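Local atomic coordinates of putative cytochrome C (Sinorhizobium meliloti, PDB entry 4PWA), a protein that carries a covalently attached heme c and probably transfers electrons as the c-type cytochrome SorU of bacterial sulfite oxidation. Residues E15-E18 and P19-A22; N56-G59 and P60-A63. All coordinates share one frame; numbering follows the deposited sequence.

Contact 1. Residues E15-E18 and P19-A22; sequences ERSE and PQCA. With HEC (heme c), chain E.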
loop_
_atom_site.group_PDB
_atom_site.type_symbol
_atom_site.label_atom_id
_atom_site.label_comp_id
_atom_site.label_asym_id
_atom_site.label_seq_id
_atom_site.Cartn_x
_atom_site.Cartn_y
_atom_site.Cartn_z
ATOM N N GLU A 15 8.293 -15.085 -3.591
ATOM C CA GLU A 15 9.448 -15.237 -2.699
ATOM C C GLU A 15 10.798 -15.123 -3.398
ATOM O O GLU A 15 11.641 -14.356 -2.981
ATOM C CB GLU A 15 9.361 -16.573 -1.959
ATOM C CG GLU A 15 8.223 -16.638 -0.954
ATOM C CD GLU A 15 8.462 -15.743 0.249
ATOM O OE1 GLU A 15 9.155 -16.182 1.192
ATOM O OE2 GLU A 15 7.956 -14.600 0.250
ATOM N N ARG A 16 11.002 -15.868 -4.470
ATOM C CA ARG A 16 12.348 -15.947 -5.087
ATOM C C ARG A 16 12.803 -14.708 -5.864
ATOM O O ARG A 16 13.994 -14.382 -5.863
ATOM C CB ARG A 16 12.434 -17.145 -6.022
ATOM C CG ARG A 16 12.033 -18.460 -5.394
ATOM C CD ARG A 16 12.462 -19.585 -6.313
ATOM N NE ARG A 16 12.048 -20.882 -5.837
ATOM C CZ ARG A 16 12.300 -22.023 -6.464
ATOM N NH1 ARG A 16 12.965 -22.024 -7.612
ATOM N NH2 ARG A 16 11.882 -23.168 -5.939
ATOM N N SER A 17 11.874 -14.040 -6.541
ATOM C CA SER A 17 12.209 -12.867 -7.345
ATOM C C SER A 17 12.768 -11.738 -6.498
ATOM O O SER A 17 12.381 -11.572 -5.356
ATOM C CB SER A 17 10.981 -12.374 -8.113
ATOM O OG SER A 17 9.834 -12.319 -7.283
ATOM N N GLU A 18 13.683 -10.968 -7.068
ATOM C CA GLU A 18 14.305 -9.850 -6.360
ATOM C C GLU A 18 14.300 -8.611 -7.269
ATOM O O GLU A 18 14.923 -8.633 -8.339
ATOM C CB GLU A 18 15.745 -10.202 -5.960
ATOM C CG GLU A 18 15.821 -11.130 -4.737
ATOM C CD GLU A 18 17.238 -11.431 -4.265
ATOM O OE1 GLU A 18 18.155 -10.604 -4.501
ATOM O OE2 GLU A 18 17.432 -12.508 -3.649
ATOM N N PRO A 19 13.542 -7.563 -6.888
ATOM C CA PRO A 19 12.569 -7.534 -5.793
ATOM C C PRO A 19 11.425 -8.460 -6.151
ATOM O O PRO A 19 11.317 -8.858 -7.302
ATOM C CB PRO A 19 12.107 -6.070 -5.764
ATOM C CG PRO A 19 13.129 -5.320 -6.564
ATOM C CD PRO A 19 13.605 -6.274 -7.589
ATOM N N GLN A 20 10.587 -8.821 -5.192
ATOM C CA GLN A 20 9.490 -9.769 -5.470
ATOM C C GLN A 20 8.407 -9.160 -6.383
ATOM O O GLN A 20 8.038 -8.008 -6.222
ATOM C CB GLN A 20 8.896 -10.283 -4.160
ATOM C CG GLN A 20 9.831 -11.254 -3.458
ATOM C CD GLN A 20 10.038 -10.985 -1.987
ATOM O OE1 GLN A 20 9.308 -10.215 -1.369
ATOM N NE2 GLN A 20 11.038 -11.635 -1.414
ATOM N N CYS A 21 7.938 -9.936 -7.363
ATOM C CA CYS A 21 6.895 -9.468 -8.282
ATOM C C CYS A 21 5.686 -8.979 -7.514
ATOM O O CYS A 21 5.111 -7.954 -7.868
ATOM C CB CYS A 21 6.417 -10.578 -9.222
ATOM S SG CYS A 21 7.681 -11.573 -9.970
ATOM N N ALA A 22 5.317 -9.726 -6.465
ATOM C CA ALA A 22 4.148 -9.422 -5.624
ATOM C C ALA A 22 4.211 -8.060 -4.952
ATOM O O ALA A 22 3.170 -7.492 -4.632
ATOM C CB ALA A 22 3.937 -10.514 -4.549
HETATM FE FE HEC E . 6.801 -5.913 -13.517
HETATM C CHA HEC E . 5.608 -4.222 -16.224
HETATM C CHB HEC E . 5.636 -8.821 -14.749
HETATM C CHC HEC E . 8.476 -7.568 -11.066
HETATM C CHD HEC E . 7.305 -3.002 -11.850
HETATM N NA HEC E . 5.856 -6.431 -15.189
HETATM C C1A HEC E . 5.379 -5.574 -16.156
HETATM C C2A HEC E . 4.621 -6.348 -17.120
HETATM C C3A HEC E . 4.609 -7.613 -16.716
HETATM C C4A HEC E . 5.378 -7.688 -15.481
HETATM C CMA HEC E . 3.902 -8.773 -17.433
HETATM C CAA HEC E . 3.937 -5.777 -18.379
HETATM C CBA HEC E . 5.024 -5.542 -19.417
HETATM C CGA HEC E . 4.439 -5.116 -20.741
HETATM O O1A HEC E . 4.749 -5.788 -21.758
HETATM O O2A HEC E . 3.666 -4.116 -20.797
HETATM N NB HEC E . 7.012 -7.810 -13.017
HETATM C C1B HEC E . 6.505 -8.893 -13.691
HETATM C C2B HEC E . 7.096 -10.090 -13.136
HETATM C C3B HEC E . 7.839 -9.740 -12.099
HETATM C C4B HEC E . 7.832 -8.303 -12.022
HETATM C CMB HEC E . 6.759 -11.546 -13.523
HETATM C CAB HEC E . 8.646 -10.686 -11.183
HETATM C CBB HEC E . 9.820 -11.349 -11.919
HETATM N NC HEC E . 7.676 -5.382 -11.768
HETATM C C1C HEC E . 8.375 -6.205 -10.917
HETATM C C2C HEC E . 9.212 -5.410 -10.041
HETATM C C3C HEC E . 8.713 -4.161 -10.100
HETATM C C4C HEC E . 7.847 -4.121 -11.282
HETATM C CMC HEC E . 9.843 -6.056 -8.795
HETATM C CAC HEC E . 9.058 -2.886 -9.267
HETATM C CBC HEC E . 10.305 -2.747 -8.369
HETATM N ND HEC E . 6.497 -3.937 -13.970
HETATM C C1D HEC E . 6.795 -2.889 -13.116
HETATM C C2D HEC E . 6.495 -1.627 -13.750
HETATM C C3D HEC E . 5.964 -1.992 -15.125
HETATM C C4D HEC E . 5.990 -3.443 -15.165
HETATM C CMD HEC E . 6.662 -0.218 -13.150
HETATM C CAD HEC E . 5.483 -1.013 -16.221
HETATM C CBD HEC E . 6.511 -0.965 -17.336
HETATM C CGD HEC E . 6.185 0.165 -18.279
HETATM O O1D HEC E . 5.275 -0.022 -19.130
HETATM O O2D HEC E . 6.853 1.238 -18.187
#

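Contact 2. Residues N56-G59 and P60-A63; sequences NGIG and PMPA. With HEC (heme c), chain E.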
loop_
_atom_site.group_PDB
_atom_site.type_symbol
_atom_site.label_atom_id
_atom_site.label_comp_id
_atom_site.label_asym_id
_atom_site.label_seq_id
_atom_site.Cartn_x
_atom_site.Cartn_y
_atom_site.Cartn_z
ATOM N N ASN A 56 14.219 -8.694 -19.954
ATOM C CA ASN A 56 14.845 -7.468 -20.453
ATOM C C ASN A 56 14.589 -6.253 -19.585
ATOM O O ASN A 56 15.294 -5.250 -19.681
ATOM C CB ASN A 56 14.314 -7.140 -21.848
ATOM C CG ASN A 56 14.567 -8.243 -22.854
ATOM O OD1 ASN A 56 15.364 -9.143 -22.626
ATOM N ND2 ASN A 56 13.884 -8.163 -23.987
ATOM N N GLY A 57 13.565 -6.333 -18.746
ATOM C CA GLY A 57 13.039 -5.152 -18.104
ATOM C C GLY A 57 12.260 -4.345 -19.122
ATOM O O GLY A 57 12.264 -4.644 -20.317
ATOM N N ILE A 58 11.589 -3.315 -18.637
ATOM C CA ILE A 58 10.756 -2.458 -19.472
ATOM C C ILE A 58 10.429 -1.236 -18.639
ATOM O O ILE A 58 9.964 -1.364 -17.512
ATOM C CB ILE A 58 9.460 -3.179 -19.899
ATOM C CG1 ILE A 58 8.467 -2.185 -20.520
ATOM C CG2 ILE A 58 8.848 -3.911 -18.709
ATOM C CD1 ILE A 58 7.365 -2.843 -21.292
ATOM N N GLY A 59 10.693 -0.057 -19.183
ATOM C CA GLY A 59 10.465 1.181 -18.452
ATOM C C GLY A 59 11.216 1.157 -17.136
ATOM O O GLY A 59 12.372 0.747 -17.093
ATOM N N PRO A 60 10.567 1.580 -16.046
ATOM C CA PRO A 60 11.245 1.550 -14.753
ATOM C C PRO A 60 11.322 0.157 -14.087
ATOM O O PRO A 60 11.953 0.027 -13.030
ATOM C CB PRO A 60 10.429 2.536 -13.902
ATOM C CG PRO A 60 9.094 2.612 -14.543
ATOM C CD PRO A 60 9.209 2.146 -15.958
ATOM N N MET A 61 10.716 -0.864 -14.693
ATOM C CA MET A 61 10.863 -2.231 -14.206
ATOM C C MET A 61 12.250 -2.775 -14.506
ATOM O O MET A 61 12.661 -2.822 -15.658
ATOM C CB MET A 61 9.833 -3.165 -14.841
ATOM C CG MET A 61 9.944 -4.580 -14.320
ATOM S SD MET A 61 8.689 -5.680 -14.972
ATOM C CE MET A 61 9.613 -7.210 -15.024
ATOM N N PRO A 62 12.968 -3.230 -13.468
ATOM C CA PRO A 62 14.301 -3.756 -13.697
ATOM C C PRO A 62 14.285 -5.107 -14.417
ATOM O O PRO A 62 13.305 -5.840 -14.350
ATOM C CB PRO A 62 14.865 -3.902 -12.275
ATOM C CG PRO A 62 13.670 -4.158 -11.427
ATOM C CD PRO A 62 12.528 -3.417 -12.070
ATOM N N ALA A 63 15.372 -5.388 -15.132
ATOM C CA ALA A 63 15.614 -6.688 -15.738
ATOM C C ALA A 63 16.062 -7.680 -14.660
ATOM O O ALA A 63 16.690 -7.300 -13.660
ATOM C CB ALA A 63 16.695 -6.571 -16.820
HETATM FE FE HEC E . 6.801 -5.913 -13.517
HETATM C CHA HEC E . 5.608 -4.222 -16.224
HETATM C CHB HEC E . 5.636 -8.821 -14.749
HETATM C CHC HEC E . 8.476 -7.568 -11.066
HETATM C CHD HEC E . 7.305 -3.002 -11.850
HETATM N NA HEC E . 5.856 -6.431 -15.189
HETATM C C1A HEC E . 5.379 -5.574 -16.156
HETATM C C2A HEC E . 4.621 -6.348 -17.120
HETATM C C3A HEC E . 4.609 -7.613 -16.716
HETATM C C4A HEC E . 5.378 -7.688 -15.481
HETATM C CMA HEC E . 3.902 -8.773 -17.433
HETATM C CAA HEC E . 3.937 -5.777 -18.379
HETATM C CBA HEC E . 5.024 -5.542 -19.417
HETATM C CGA HEC E . 4.439 -5.116 -20.741
HETATM O O1A HEC E . 4.749 -5.788 -21.758
HETATM O O2A HEC E . 3.666 -4.116 -20.797
HETATM N NB HEC E . 7.012 -7.810 -13.017
HETATM C C1B HEC E . 6.505 -8.893 -13.691
HETATM C C2B HEC E . 7.096 -10.090 -13.136
HETATM C C3B HEC E . 7.839 -9.740 -12.099
HETATM C C4B HEC E . 7.832 -8.303 -12.022
HETATM C CMB HEC E . 6.759 -11.546 -13.523
HETATM C CAB HEC E . 8.646 -10.686 -11.183
HETATM C CBB HEC E . 9.820 -11.349 -11.919
HETATM N NC HEC E . 7.676 -5.382 -11.768
HETATM C C1C HEC E . 8.375 -6.205 -10.917
HETATM C C2C HEC E . 9.212 -5.410 -10.041
HETATM C C3C HEC E . 8.713 -4.161 -10.100
HETATM C C4C HEC E . 7.847 -4.121 -11.282
HETATM C CMC HEC E . 9.843 -6.056 -8.795
HETATM C CAC HEC E . 9.058 -2.886 -9.267
HETATM C CBC HEC E . 10.305 -2.747 -8.369
HETATM N ND HEC E . 6.497 -3.937 -13.970
HETATM C C1D HEC E . 6.795 -2.889 -13.116
HETATM C C2D HEC E . 6.495 -1.627 -13.750
HETATM C C3D HEC E . 5.964 -1.992 -15.125
HETATM C C4D HEC E . 5.990 -3.443 -15.165
HETATM C CMD HEC E . 6.662 -0.218 -13.150
HETATM C CAD HEC E . 5.483 -1.013 -16.221
HETATM C CBD HEC E . 6.511 -0.965 -17.336
HETATM C CGD HEC E . 6.185 0.165 -18.279
HETATM O O1D HEC E . 5.275 -0.022 -19.130
HETATM O O2D HEC E . 6.853 1.238 -18.187
HETATM O O HOH W 1 14.474 -1.335 -16.766
#

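Contact 1. Residues E15-E18 and P19-A22
Ser17 and Cys21 meet where the chain turns from helix 4-16 towards the heme: the amide N of Cys21 donates to OG of Ser17 at 3.0 Å. The first torsion of Ser17 (chi1 46°) sets OG between its own backbone N and carbonyl carbon, turned toward the backbone of Gln20 and Cys21, where it also lies 3.1 Å from CA of Gln20. The same hydroxyl is hydrogen-bonded to the carbonyl O of Ile12, so one oxygen links the incoming helix to the amide of the heme-bearing cysteine. Beside it, the side chain of Gln20 folds back over the turn. Its CG comes 3.2 Å from the carbonyl O of Ser17, and the bend at chi2 (132°) carries the amide on to the end of the helix, where NE2 donates to the carbonyl O of Glu15 at 3.2 Å. That bond is somewhat bent, 143° at the hydrogen, with NE2 tilted from the carbonyl plane of Glu15 and the acceptor out of the plane of the Gln20 amide.

Cys21 opens the CxxCH heme-attachment motif of c-type cytochromes, which Cys24 and the iron ligand His25 complete. Its SG is bonded to the porphyrin substituent carbon CAB at 1.8 Å. Pro19, which follows a cis peptide bond, approaches a neighbouring edge of the macrocycle: its carbonyl O stands 3.5 Å from the heme methyl CMC, and its ring carbons CB and CG also contact that methyl. Further out, Phe13 of helix 4-16 packs against Cys21 and Ala22, while Glu31 of the second subunit packs on Glu18 and Pro19.

Contact 2. Residues N56-G59 and P60-A63
Met61 packs its CB 4.1 Å from CG2 of Ile58, two residues joined as an antiparallel hydrogen-bonded pair: the N of Ile58 donates to the O of Met61, and the N of Met61 returns a bond to the O of Ile58 at 3.0 Å. The second bond closes a type II' turn with Gly59 and Pro60 at its corners, and its donor stands above the carbonyl plane of Ile58. Gly59, with the positive phi of the first corner of such a turn, places its CA 3.6 Å from the heme propionate oxygen O2D. A water lies within hydrogen-bonding distance of the carbonyl O of both Gly59 and Met61.

From CB, which also lies 3.5 Å from the pyrrole carbon C1D, the side chain of Met61 extends with CG anti to the backbone N (chi1 -178°). CG comes over the macrocycle, 3.5 Å from the pyrrole nitrogen NC. SD then reaches the iron at 2.4 Å, and a bend at chi3 (147°) lays CE over the ring, 3.3 Å from NB. With His25 as the other axial ligand, the thioether completes His-Met coordination, which in c-type cytochromes generally favours the reduced iron and is consistent with a role in electron transfer.

From the N terminus, helix 4-16 runs into contact 1, which closes the turn leading into helix 21-24 and the covalent attachment of the heme. The chain then passes through the short strands 26-27 and 32-33 and the helices 40-43 and 47-56 before contact 2 closes its hairpin-like turn in the loop ahead of helix 69-82. The two follow in series, neither nesting nor crossing. Their centres lie about 14 Å apart and they do not touch; the heme, contacted by both, bridges them. Contact 1 thus ties the N-terminal helix to the porphyrin edge, contact 2 ties the loop between helices 47-56 and 69-82 to the iron, and both meet the second subunit.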